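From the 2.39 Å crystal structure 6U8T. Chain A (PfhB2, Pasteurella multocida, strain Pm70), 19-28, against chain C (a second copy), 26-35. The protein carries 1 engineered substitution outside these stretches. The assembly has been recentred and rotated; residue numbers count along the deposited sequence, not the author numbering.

Chain A, residues 19-28: SKGEVYKEIV
Chain C, residues 26-35: EIVKHVDTQH

Two helices from two copies of PfhB2 pack side by side and run roughly antiparallel: A:Lys20 to A:Val28, the start of a helix that continues later in chain A, and C:Glu26 to C:His35, a segment of a helix that extends past both ends of its stretch, make an angle of 148° between their N-to-C directions, with a signed crossing angle of -148° and a closest axial approach of 11.6 Å. That spacing leaves room for side chains between the backbones. The register follows from the nearest CA pairs: A:Lys20 CA to C:Gln34 CA is 8.2 Å, A:Tyr24 CA to C:Val31 CA is 7.9 Å, and A:Ile27 CA to C:Ile27 CA is 7.1 Å. Phi/psi values lie near -62/-43 through most of both segments, and i to i+4 backbone bonds such as A:Ile27 N to A:Val23 O (3.0 Å) and C:Val31 N to C:Ile27 O (2.9 Å) hold the turns. Before the chain A helix, A:Ser19 (phi/psi -81/111, chi1 t) caps the N-terminal end of the helix, its OG accepting from A:Glu22 N at 3.1 Å.

A:Ile27 is covered most, losing 76 Å² of the 336 Å² buried in total. Its CA-to-CB bond points toward chain C, and its m,t rotamer (-73°, 177°) carries CD1 to within 3.6 Å of C:His30 CD2 and 4.4 Å of C:Val31 CG2. Its CG2 meets C:Ile27 CG2 at 3.4 Å, a tight methyl-to-methyl contact between the same residue of the two copies; C:Ile27 is also m,t (-69°, 171°).

C:His30, with 55 Å² covered, lies within reach of two aliphatic side chains. With chi1 t and chi2 89°, its ring receives A:Ile27 CD1 and A:Val23 CG1 obliquely, the latter 3.7 Å from C:His30 NE2; A:Val23 is t. The same nitrogen has a polar outlet: one water lies 3.0 Å from C:His30 NE2 and donates to A:Lys20 O at 2.9 Å. This bridge links the chains through solvent, and no direct hydrogen bond joins the two stretches.

A:Lys20, covered over 51 Å², contributes its aliphatic stem. Its chi1 (-64°, m) places A:Lys20 CG 3.3 Å from C:Gln34 NE2, a van der Waals contact because the carbon offers no acceptor; the rest of the chain follows chi2 -53°, chi3 155° and chi4 141°. C:Gln34 has chi1 t, chi2 p and chi3 43°.

Between these contacts, the CA-to-CB bond of A:Tyr24 (t, chi2 67°) points sideways, but the end of its side chain comes nearer; C:Val31 CG2 (chi1 t) lies at the ring edge, near its plane, 4.4 Å from A:Tyr24 CE1. Away from the interface, A:Lys25 NZ forms a salt bridge with A:Glu22 OE2 at 2.8 Å.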

# COMPACT_ATOMS: atom_id res chain seq x y z
N SER A 19 -10.70 16.53 1.42
CA SER A 19 -9.61 15.92 0.62
C SER A 19 -9.50 14.45 1.04
O SER A 19 -9.08 14.22 2.17
CB SER A 19 -8.34 16.70 0.81
OG SER A 19 -7.25 16.04 0.22
N LYS A 20 -9.86 13.51 0.18
CA LYS A 20 -9.55 12.08 0.45
C LYS A 20 -8.03 11.84 0.44
O LYS A 20 -7.58 10.85 1.03
CB LYS A 20 -10.31 11.17 -0.52
CG LYS A 20 -11.81 11.24 -0.37
CD LYS A 20 -12.30 11.01 1.04
CE LYS A 20 -13.66 11.67 1.23
NZ LYS A 20 -14.58 10.85 2.06
N GLY A 21 -7.26 12.73 -0.19
CA GLY A 21 -5.78 12.74 -0.17
C GLY A 21 -5.26 12.99 1.23
O GLY A 21 -4.29 12.30 1.64
N GLU A 22 -5.86 13.92 1.96
CA GLU A 22 -5.43 14.22 3.35
C GLU A 22 -5.76 13.02 4.25
O GLU A 22 -4.92 12.68 5.07
CB GLU A 22 -6.04 15.52 3.87
CG GLU A 22 -5.44 16.76 3.21
CD GLU A 22 -3.92 16.83 3.13
OE1 GLU A 22 -3.24 16.52 4.15
OE2 GLU A 22 -3.41 17.19 2.05
N VAL A 23 -6.90 12.38 4.06
CA VAL A 23 -7.26 11.10 4.73
C VAL A 23 -6.19 10.07 4.41
O VAL A 23 -5.74 9.41 5.32
CB VAL A 23 -8.68 10.60 4.35
CG1 VAL A 23 -8.96 9.21 4.89
CG2 VAL A 23 -9.78 11.58 4.80
N TYR A 24 -5.77 9.94 3.15
CA TYR A 24 -4.75 8.93 2.76
C TYR A 24 -3.42 9.22 3.48
O TYR A 24 -2.77 8.27 3.92
CB TYR A 24 -4.57 8.80 1.24
CG TYR A 24 -3.57 7.72 0.91
CD1 TYR A 24 -3.86 6.39 1.16
CD2 TYR A 24 -2.28 8.03 0.50
CE1 TYR A 24 -2.93 5.39 0.94
CE2 TYR A 24 -1.34 7.04 0.27
CZ TYR A 24 -1.68 5.71 0.45
OH TYR A 24 -0.78 4.70 0.24
N LYS A 25 -3.03 10.48 3.63
CA LYS A 25 -1.77 10.85 4.31
C LYS A 25 -1.84 10.47 5.79
O LYS A 25 -0.80 10.03 6.33
CB LYS A 25 -1.44 12.32 4.03
CG LYS A 25 -0.97 12.51 2.58
CD LYS A 25 -0.29 13.85 2.29
CE LYS A 25 -1.28 14.99 2.27
NZ LYS A 25 -0.94 16.10 1.33
N GLU A 26 -3.00 10.59 6.41
CA GLU A 26 -3.23 10.20 7.83
C GLU A 26 -3.15 8.68 7.93
O GLU A 26 -2.53 8.21 8.87
CB GLU A 26 -4.54 10.77 8.37
CG GLU A 26 -4.43 12.28 8.68
CD GLU A 26 -3.26 12.65 9.60
OE1 GLU A 26 -3.21 12.06 10.72
OE2 GLU A 26 -2.35 13.44 9.17
N ILE A 27 -3.67 7.96 6.96
CA ILE A 27 -3.60 6.47 6.91
C ILE A 27 -2.13 6.05 6.83
O ILE A 27 -1.70 5.15 7.64
CB ILE A 27 -4.44 5.94 5.73
CG1 ILE A 27 -5.93 6.08 6.08
CG2 ILE A 27 -4.02 4.53 5.34
CD1 ILE A 27 -6.89 5.67 5.02
N VAL A 28 -1.36 6.69 5.95
CA VAL A 28 0.09 6.36 5.79
C VAL A 28 0.79 6.58 7.13
O VAL A 28 1.55 5.71 7.56
CB VAL A 28 0.75 7.14 4.65
CG1 VAL A 28 2.26 6.95 4.69
CG2 VAL A 28 0.25 6.74 3.27
N GLU C 26 -10.00 -2.23 8.49
CA GLU C 26 -10.88 -1.08 8.15
C GLU C 26 -10.14 -0.16 7.16
O GLU C 26 -10.76 0.28 6.18
CB GLU C 26 -11.30 -0.30 9.41
CG GLU C 26 -12.35 -1.00 10.26
CD GLU C 26 -13.60 -1.36 9.48
OE1 GLU C 26 -14.17 -0.47 8.75
OE2 GLU C 26 -14.04 -2.53 9.62
N ILE C 27 -8.84 0.06 7.36
CA ILE C 27 -7.99 0.89 6.45
C ILE C 27 -7.97 0.23 5.07
O ILE C 27 -8.18 0.93 4.05
CB ILE C 27 -6.60 1.08 7.05
CG1 ILE C 27 -6.63 1.97 8.30
CG2 ILE C 27 -5.66 1.63 6.01
CD1 ILE C 27 -5.30 2.04 9.07
N VAL C 28 -7.74 -1.07 5.01
CA VAL C 28 -7.70 -1.83 3.72
C VAL C 28 -9.05 -1.65 3.00
O VAL C 28 -9.05 -1.36 1.80
CB VAL C 28 -7.34 -3.31 3.94
CG1 VAL C 28 -7.65 -4.16 2.72
CG2 VAL C 28 -5.88 -3.47 4.36
N LYS C 29 -10.16 -1.79 3.72
CA LYS C 29 -11.53 -1.63 3.15
C LYS C 29 -11.67 -0.22 2.57
O LYS C 29 -12.18 -0.08 1.43
CB LYS C 29 -12.58 -1.91 4.22
CG LYS C 29 -14.02 -1.99 3.72
CD LYS C 29 -15.08 -1.90 4.82
CE LYS C 29 -15.10 -3.08 5.78
NZ LYS C 29 -15.85 -4.23 5.21
N HIS C 30 -11.20 0.79 3.32
CA HIS C 30 -11.29 2.20 2.92
C HIS C 30 -10.52 2.41 1.60
O HIS C 30 -11.12 2.86 0.63
CB HIS C 30 -10.80 3.12 4.04
CG HIS C 30 -10.77 4.54 3.60
ND1 HIS C 30 -11.85 5.38 3.73
CD2 HIS C 30 -9.82 5.24 2.95
CE1 HIS C 30 -11.54 6.56 3.21
NE2 HIS C 30 -10.30 6.50 2.69
N VAL C 31 -9.25 2.04 1.59
CA VAL C 31 -8.33 2.24 0.43
C VAL C 31 -8.87 1.48 -0.80
O VAL C 31 -8.82 2.02 -1.91
CB VAL C 31 -6.90 1.81 0.79
CG1 VAL C 31 -6.03 1.75 -0.43
CG2 VAL C 31 -6.29 2.73 1.83
N ASP C 32 -9.39 0.27 -0.61
CA ASP C 32 -10.02 -0.51 -1.71
C ASP C 32 -11.25 0.27 -2.24
O ASP C 32 -11.32 0.46 -3.46
CB ASP C 32 -10.40 -1.91 -1.24
CG ASP C 32 -10.63 -2.88 -2.39
OD1 ASP C 32 -9.75 -3.00 -3.26
OD2 ASP C 32 -11.70 -3.50 -2.42
N THR C 33 -12.17 0.69 -1.37
CA THR C 33 -13.41 1.39 -1.77
C THR C 33 -13.03 2.69 -2.51
O THR C 33 -13.71 3.06 -3.48
CB THR C 33 -14.30 1.71 -0.57
OG1 THR C 33 -14.82 0.49 -0.07
CG2 THR C 33 -15.48 2.59 -0.91
N GLN C 34 -12.03 3.39 -2.00
CA GLN C 34 -11.58 4.71 -2.48
C GLN C 34 -10.94 4.57 -3.88
O GLN C 34 -11.03 5.50 -4.68
CB GLN C 34 -10.67 5.35 -1.43
CG GLN C 34 -10.65 6.86 -1.53
CD GLN C 34 -12.02 7.45 -1.30
OE1 GLN C 34 -12.74 7.05 -0.41
NE2 GLN C 34 -12.37 8.45 -2.08
N HIS C 35 -10.39 3.41 -4.19
CA HIS C 35 -9.95 3.08 -5.57
C HIS C 35 -11.17 3.11 -6.50
O HIS C 35 -11.11 3.75 -7.57
CB HIS C 35 -9.14 1.78 -5.61
CG HIS C 35 -8.66 1.46 -6.98
ND1 HIS C 35 -8.64 0.17 -7.48
CD2 HIS C 35 -8.27 2.26 -8.01
CE1 HIS C 35 -8.19 0.18 -8.71
NE2 HIS C 35 -7.96 1.44 -9.07
O HOH W 1 -8.27 8.05 1.07